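Local coordinates for protein O-phospho-L-seryl-tRNA:Cys-tRNA synthase (Methanocaldococcus jannaschii DSM 2661, PDB 5X6B) that probably converts O-phosphoseryl-tRNA(Cys) into cysteinyl-tRNA(Cys), as a pyridoxal-phosphate-dependent synthase, at residues V355-A360 and G385-I390; I349-P354 and I390-Y395. One frame throughout, in Å; residues are numbered along the deposited sequence.

How the interactions relate
Both contacts lie in the C-terminal part of the chain, where a small antiparallel sheet is backed by helices. Interaction 2 joins strands 349-352 and 389-392 by regular backbone hydrogen bonds. Interaction 1 sets helix 354-360, which follows strand 349-352, against the loop that enters strand 389-392. I390 belongs to both contacts, and T353 N lies 2.8 Å from K388 O, a probable hydrogen bond joining the two sites. Both contacts are largely buried, but interaction 1 is farther from the chain's centre and includes the exposed K388. Its cross-contact polar link is between side chains, whereas interaction 2 relies on main-chain pairing with apolar and Met-aromatic packing on one face.

Interaction 1: residues V355-A360 and G385-I390; sequences VLDEIA and GVTKEI
T387 meets L356, D357 and A360 where helix 354-360 packs against the loop leading into strand 389-392, a helix-on-loop contact at one end of the small antiparallel sheet in the C-terminal part of the chain. The nearest CA atoms across the segments are those of T387 and L356, 5.0 Å apart. The CB of T387 is directed toward the helix, and the two branches beyond it make different contacts. Its chi1 of 56° sets OG1 between the backbone N and the carbonyl carbon, from where the hydroxyl donates a hydrogen bond to D357 OD1 (2.5 Å). The same torsion puts T387 CG2 on the apolar side, 3.9 Å from A360 CB; F369 of helix 369-375 touches both residues. T387 CB lies 3.7 Å from L356 CB, and the carbonyl oxygen of T387 accepts a hydrogen bond from T353 OG1, so this residue is tied to T353, just ahead of the helix, as well as to the helix itself. K388 comes next and is exposed, its chain extended beyond CG. Its ammonium group makes no salt bridge there, since K388 NZ is 5.3 Å from D357 OD2; any attraction would act at longer range. At I390 the loop has become strand, and the contact turns wholly apolar. L356, whose CG sits beside its own backbone N (chi1 -62°), also touches F370 of helix 369-375 and brings its CD1 to 4.2 Å from I390 CG2.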
loop_
_atom_site.group_PDB
_atom_site.type_symbol
_atom_site.label_atom_id
_atom_site.label_comp_id
_atom_site.label_asym_id
_atom_site.label_seq_id
_atom_site.Cartn_x
_atom_site.Cartn_y
_atom_site.Cartn_z
ATOM N N VAL B 355 -2.151 -20.954 35.067
ATOM C CA VAL B 355 -3.340 -20.467 35.756
ATOM C C VAL B 355 -4.540 -20.378 34.808
ATOM O O VAL B 355 -5.682 -20.554 35.226
ATOM C CB VAL B 355 -3.078 -19.087 36.419
ATOM C CG1 VAL B 355 -2.699 -18.039 35.380
ATOM C CG2 VAL B 355 -4.281 -18.637 37.237
ATOM N N LEU B 356 -4.279 -20.137 33.527
ATOM C CA LEU B 356 -5.355 -20.066 32.545
ATOM C C LEU B 356 -5.967 -21.452 32.272
ATOM O O LEU B 356 -7.153 -21.550 31.959
ATOM C CB LEU B 356 -4.851 -19.427 31.247
ATOM C CG LEU B 356 -4.356 -17.980 31.364
ATOM C CD1 LEU B 356 -3.987 -17.419 30.001
ATOM C CD2 LEU B 356 -5.399 -17.096 32.039
ATOM N N ASP B 357 -5.154 -22.506 32.389
ATOM C CA ASP B 357 -5.624 -23.897 32.344
ATOM C C ASP B 357 -6.487 -24.173 33.554
ATOM O O ASP B 357 -7.578 -24.753 33.464
ATOM C CB ASP B 357 -4.453 -24.879 32.353
ATOM C CG ASP B 357 -3.784 -25.005 31.019
ATOM O OD1 ASP B 357 -4.447 -24.780 29.982
ATOM O OD2 ASP B 357 -2.577 -25.329 31.026
ATOM N N GLU B 358 -5.959 -23.748 34.698
ATOM C CA GLU B 358 -6.608 -23.961 35.972
ATOM C C GLU B 358 -7.987 -23.342 35.959
ATOM O O GLU B 358 -8.886 -23.841 36.607
ATOM C CB GLU B 358 -5.784 -23.375 37.119
ATOM C CG GLU B 358 -4.375 -23.916 37.234
ATOM C CD GLU B 358 -3.581 -23.193 38.301
ATOM O OE1 GLU B 358 -4.157 -22.289 38.948
ATOM O OE2 GLU B 358 -2.390 -23.519 38.488
ATOM N N ILE B 359 -8.159 -22.260 35.211
ATOM C CA ILE B 359 -9.460 -21.613 35.155
ATOM C C ILE B 359 -10.332 -22.229 34.063
ATOM O O ILE B 359 -11.536 -22.402 34.252
ATOM C CB ILE B 359 -9.324 -20.101 34.924
ATOM C CG1 ILE B 359 -8.498 -19.476 36.046
ATOM C CG2 ILE B 359 -10.692 -19.451 34.878
ATOM C CD1 ILE B 359 -8.093 -18.048 35.785
ATOM N N ALA B 360 -9.717 -22.575 32.936
ATOM C CA ALA B 360 -10.446 -23.117 31.792
ATOM C C ALA B 360 -11.183 -24.405 32.136
ATOM O O ALA B 360 -12.329 -24.602 31.731
ATOM C CB ALA B 360 -9.496 -23.355 30.628
ATOM N N GLY B 385 -9.260 -20.419 22.615
ATOM C CA GLY B 385 -9.111 -21.817 22.980
ATOM C C GLY B 385 -7.787 -22.208 23.610
ATOM O O GLY B 385 -7.680 -23.270 24.221
ATOM N N VAL B 386 -6.775 -21.360 23.464
ATOM C CA VAL B 386 -5.456 -21.667 24.005
ATOM C C VAL B 386 -5.272 -21.058 25.393
ATOM O O VAL B 386 -5.489 -19.866 25.578
ATOM C CB VAL B 386 -4.337 -21.154 23.085
ATOM C CG1 VAL B 386 -2.993 -21.650 23.573
ATOM C CG2 VAL B 386 -4.580 -21.597 21.653
ATOM N N THR B 387 -4.875 -21.877 26.366
ATOM C CA THR B 387 -4.681 -21.389 27.733
ATOM C C THR B 387 -3.335 -21.812 28.331
ATOM O O THR B 387 -2.866 -21.219 29.297
ATOM C CB THR B 387 -5.823 -21.862 28.669
ATOM O OG1 THR B 387 -5.919 -23.290 28.641
ATOM C CG2 THR B 387 -7.153 -21.260 28.238
ATOM N N LYS B 388 -2.713 -22.831 27.753
ATOM C CA LYS B 388 -1.422 -23.290 28.248
ATOM C C LYS B 388 -0.328 -22.261 27.973
ATOM O O LYS B 388 0.573 -22.051 28.789
ATOM C CB LYS B 388 -1.055 -24.635 27.627
ATOM C CG LYS B 388 -1.803 -25.773 28.275
ATOM C CD LYS B 388 -1.298 -27.164 27.924
ATOM C CE LYS B 388 -2.329 -28.189 28.379
ATOM N NZ LYS B 388 -2.180 -29.549 27.800
ATOM N N GLU B 389 -0.446 -21.594 26.833
ATOM C CA GLU B 389 0.490 -20.560 26.420
ATOM C C GLU B 389 -0.285 -19.383 25.830
ATOM O O GLU B 389 -1.428 -19.547 25.406
ATOM C CB GLU B 389 1.472 -21.113 25.386
ATOM C CG GLU B 389 2.532 -22.040 25.949
ATOM C CD GLU B 389 3.158 -22.930 24.889
ATOM O OE1 GLU B 389 2.888 -22.709 23.691
ATOM O OE2 GLU B 389 3.923 -23.849 25.257
ATOM N N ILE B 390 0.327 -18.199 25.831
ATOM C CA ILE B 390 -0.132 -17.083 24.998
ATOM C C ILE B 390 1.052 -16.324 24.401
ATOM O O ILE B 390 2.110 -16.205 25.021
ATOM C CB ILE B 390 -1.018 -16.060 25.766
ATOM C CG1 ILE B 390 -0.270 -15.464 26.959
ATOM C CG2 ILE B 390 -2.334 -16.681 26.203
ATOM C CD1 ILE B 390 -1.051 -14.396 27.682
#

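Interaction 2: residues I349-P354 and I390-Y395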
loop_
_atom_site.group_PDB
_atom_site.type_symbol
_atom_site.label_atom_id
_atom_site.label_comp_id
_atom_site.label_asym_id
_atom_site.label_seq_id
_atom_site.Cartn_x
_atom_site.Cartn_y
_atom_site.Cartn_z
ATOM N N ILE B 349 6.452 -11.587 23.256
ATOM C CA ILE B 349 6.499 -12.331 24.506
ATOM C C ILE B 349 5.706 -13.628 24.431
ATOM O O ILE B 349 4.557 -13.638 23.988
ATOM C CB ILE B 349 5.947 -11.499 25.680
ATOM C CG1 ILE B 349 6.587 -10.112 25.717
ATOM C CG2 ILE B 349 6.171 -12.219 26.996
ATOM C CD1 ILE B 349 5.944 -9.192 26.739
ATOM N N LYS B 350 6.319 -14.721 24.876
ATOM C CA LYS B 350 5.593 -15.974 25.034
ATOM C C LYS B 350 5.545 -16.392 26.503
ATOM O O LYS B 350 6.573 -16.696 27.111
ATOM C CB LYS B 350 6.224 -17.079 24.192
ATOM C CG LYS B 350 5.432 -18.379 24.208
ATOM C CD LYS B 350 6.051 -19.409 23.280
ATOM C CE LYS B 350 5.231 -20.682 23.229
ATOM N NZ LYS B 350 5.834 -21.681 22.305
ATOM N N PHE B 351 4.342 -16.393 27.068
ATOM C CA PHE B 351 4.139 -16.791 28.452
ATOM C C PHE B 351 3.662 -18.228 28.554
ATOM O O PHE B 351 2.799 -18.659 27.790
ATOM C CB PHE B 351 3.105 -15.894 29.147
ATOM C CG PHE B 351 3.581 -14.497 29.433
ATOM C CD1 PHE B 351 4.630 -14.270 30.308
ATOM C CD2 PHE B 351 2.944 -13.406 28.860
ATOM C CE1 PHE B 351 5.056 -12.983 30.582
ATOM C CE2 PHE B 351 3.365 -12.118 29.130
ATOM C CZ PHE B 351 4.424 -11.906 29.993
ATOM N N GLU B 352 4.210 -18.966 29.510
ATOM C CA GLU B 352 3.567 -20.190 29.950
ATOM C C GLU B 352 2.542 -19.782 30.994
ATOM O O GLU B 352 2.882 -19.125 31.982
ATOM C CB GLU B 352 4.575 -21.183 30.524
ATOM C CG GLU B 352 3.952 -22.502 30.947
ATOM C CD GLU B 352 4.950 -23.427 31.606
ATOM O OE1 GLU B 352 6.098 -22.992 31.843
ATOM O OE2 GLU B 352 4.587 -24.588 31.881
ATOM N N THR B 353 1.285 -20.146 30.772
ATOM C CA THR B 353 0.202 -19.650 31.612
ATOM C C THR B 353 -0.639 -20.764 32.227
ATOM O O THR B 353 -1.778 -20.979 31.820
ATOM C CB THR B 353 -0.723 -18.709 30.812
ATOM O OG1 THR B 353 -1.280 -19.412 29.695
ATOM C CG2 THR B 353 0.053 -17.502 30.301
ATOM N N PRO B 354 -0.084 -21.465 33.227
ATOM C CA PRO B 354 -0.784 -22.579 33.876
ATOM C C PRO B 354 -2.109 -22.159 34.504
ATOM O O PRO B 354 -3.075 -22.922 34.465
ATOM C CB PRO B 354 0.203 -23.034 34.958
ATOM C CG PRO B 354 1.527 -22.532 34.508
ATOM C CD PRO B 354 1.244 -21.235 33.821
ATOM N N ILE B 390 0.327 -18.199 25.831
ATOM C CA ILE B 390 -0.132 -17.083 24.998
ATOM C C ILE B 390 1.052 -16.324 24.401
ATOM O O ILE B 390 2.110 -16.205 25.021
ATOM C CB ILE B 390 -1.018 -16.060 25.766
ATOM C CG1 ILE B 390 -0.270 -15.464 26.959
ATOM C CG2 ILE B 390 -2.334 -16.681 26.203
ATOM C CD1 ILE B 390 -1.051 -14.396 27.682
ATOM N N LYS B 391 0.867 -15.818 23.187
ATOM C CA LYS B 391 1.842 -14.930 22.571
ATOM C C LYS B 391 1.241 -13.534 22.429
ATOM O O LYS B 391 0.109 -13.377 21.973
ATOM C CB LYS B 391 2.289 -15.460 21.207
ATOM C CG LYS B 391 3.150 -16.710 21.288
ATOM C CD LYS B 391 3.383 -17.328 19.920
ATOM C CE LYS B 391 4.073 -16.362 18.980
ATOM N NZ LYS B 391 4.372 -17.019 17.673
ATOM N N MET B 392 2.002 -12.524 22.831
ATOM C CA MET B 392 1.537 -11.152 22.749
ATOM C C MET B 392 2.683 -10.175 22.540
ATOM O O MET B 392 3.850 -10.498 22.763
ATOM C CB MET B 392 0.762 -10.774 24.012
ATOM C CG MET B 392 1.467 -11.147 25.299
ATOM S SD MET B 392 0.582 -10.578 26.761
ATOM C CE MET B 392 0.832 -8.813 26.633
ATOM N N SER B 393 2.332 -8.978 22.095
ATOM C CA SER B 393 3.280 -7.890 21.984
ATOM C C SER B 393 2.520 -6.596 22.234
ATOM O O SER B 393 1.363 -6.462 21.830
ATOM C CB SER B 393 3.956 -7.887 20.614
ATOM O OG SER B 393 4.918 -6.850 20.508
ATOM N N VAL B 394 3.152 -5.661 22.931
ATOM C CA VAL B 394 2.538 -4.362 23.166
ATOM C C VAL B 394 3.340 -3.319 22.412
ATOM O O VAL B 394 3.231 -2.122 22.675
ATOM C CB VAL B 394 2.464 -4.001 24.669
ATOM C CG1 VAL B 394 1.654 -5.049 25.425
ATOM C CG2 VAL B 394 3.867 -3.844 25.271
ATOM N N TYR B 395 4.148 -3.788 21.467
ATOM C CA TYR B 395 4.922 -2.892 20.625
ATOM C C TYR B 395 4.028 -1.847 19.974
ATOM O O TYR B 395 2.953 -2.163 19.461
ATOM C CB TYR B 395 5.675 -3.663 19.541
ATOM C CG TYR B 395 6.522 -2.762 18.674
ATOM C CD1 TYR B 395 7.835 -2.479 19.016
ATOM C CD2 TYR B 395 6.001 -2.170 17.528
ATOM C CE1 TYR B 395 8.608 -1.639 18.240
ATOM C CE2 TYR B 395 6.767 -1.328 16.746
ATOM C CZ TYR B 395 8.069 -1.068 17.109
ATOM O OH TYR B 395 8.843 -0.240 16.337
#
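F351 and I390 form a hydrogen-bonded pair between antiparallel strands 349-352 and 389-392, with the bonds F351 N to I390 O (3.0 Å) and I390 N to F351 O (3.2 Å). A second such pair, I349 with M392, repeats the pattern: I349 N meets M392 O at 2.9 Å, with an N-H...O angle of 168°. The intervening K350-K391 pair is non-hydrogen-bonded, and its CA-H groups instead face the carbonyl oxygens of I390 and I349.

The tight face carries I349, F351, I390 and M392. M392 SD lies at the edge of the F351 ring, 4.0 Å from CE2 and 90° off the ring normal, a Met-aromatic contact; I349 CG2 lies over one ring face, offset toward the rim. I390 CG1 packs against F351 CB (4.0 Å), and the I390 and T353 side chains cross at about a right angle, CG1 meeting CG2. Helix 317-331 packs against I349 and F351.

The lysine face is looser. K350 and K391 come closest through their CG atoms (4.1 Å), and their ammonium groups diverge, K350 to a salt bridge with E205 and K391 to the carbonyl of G204. The chemistry implies that main-chain bonds set the register, apolar and sulfur packing covers one face, and E205, also in a long, weak ion pair with K391, probably eases the like charges, their NZ atoms 6.7 Å apart.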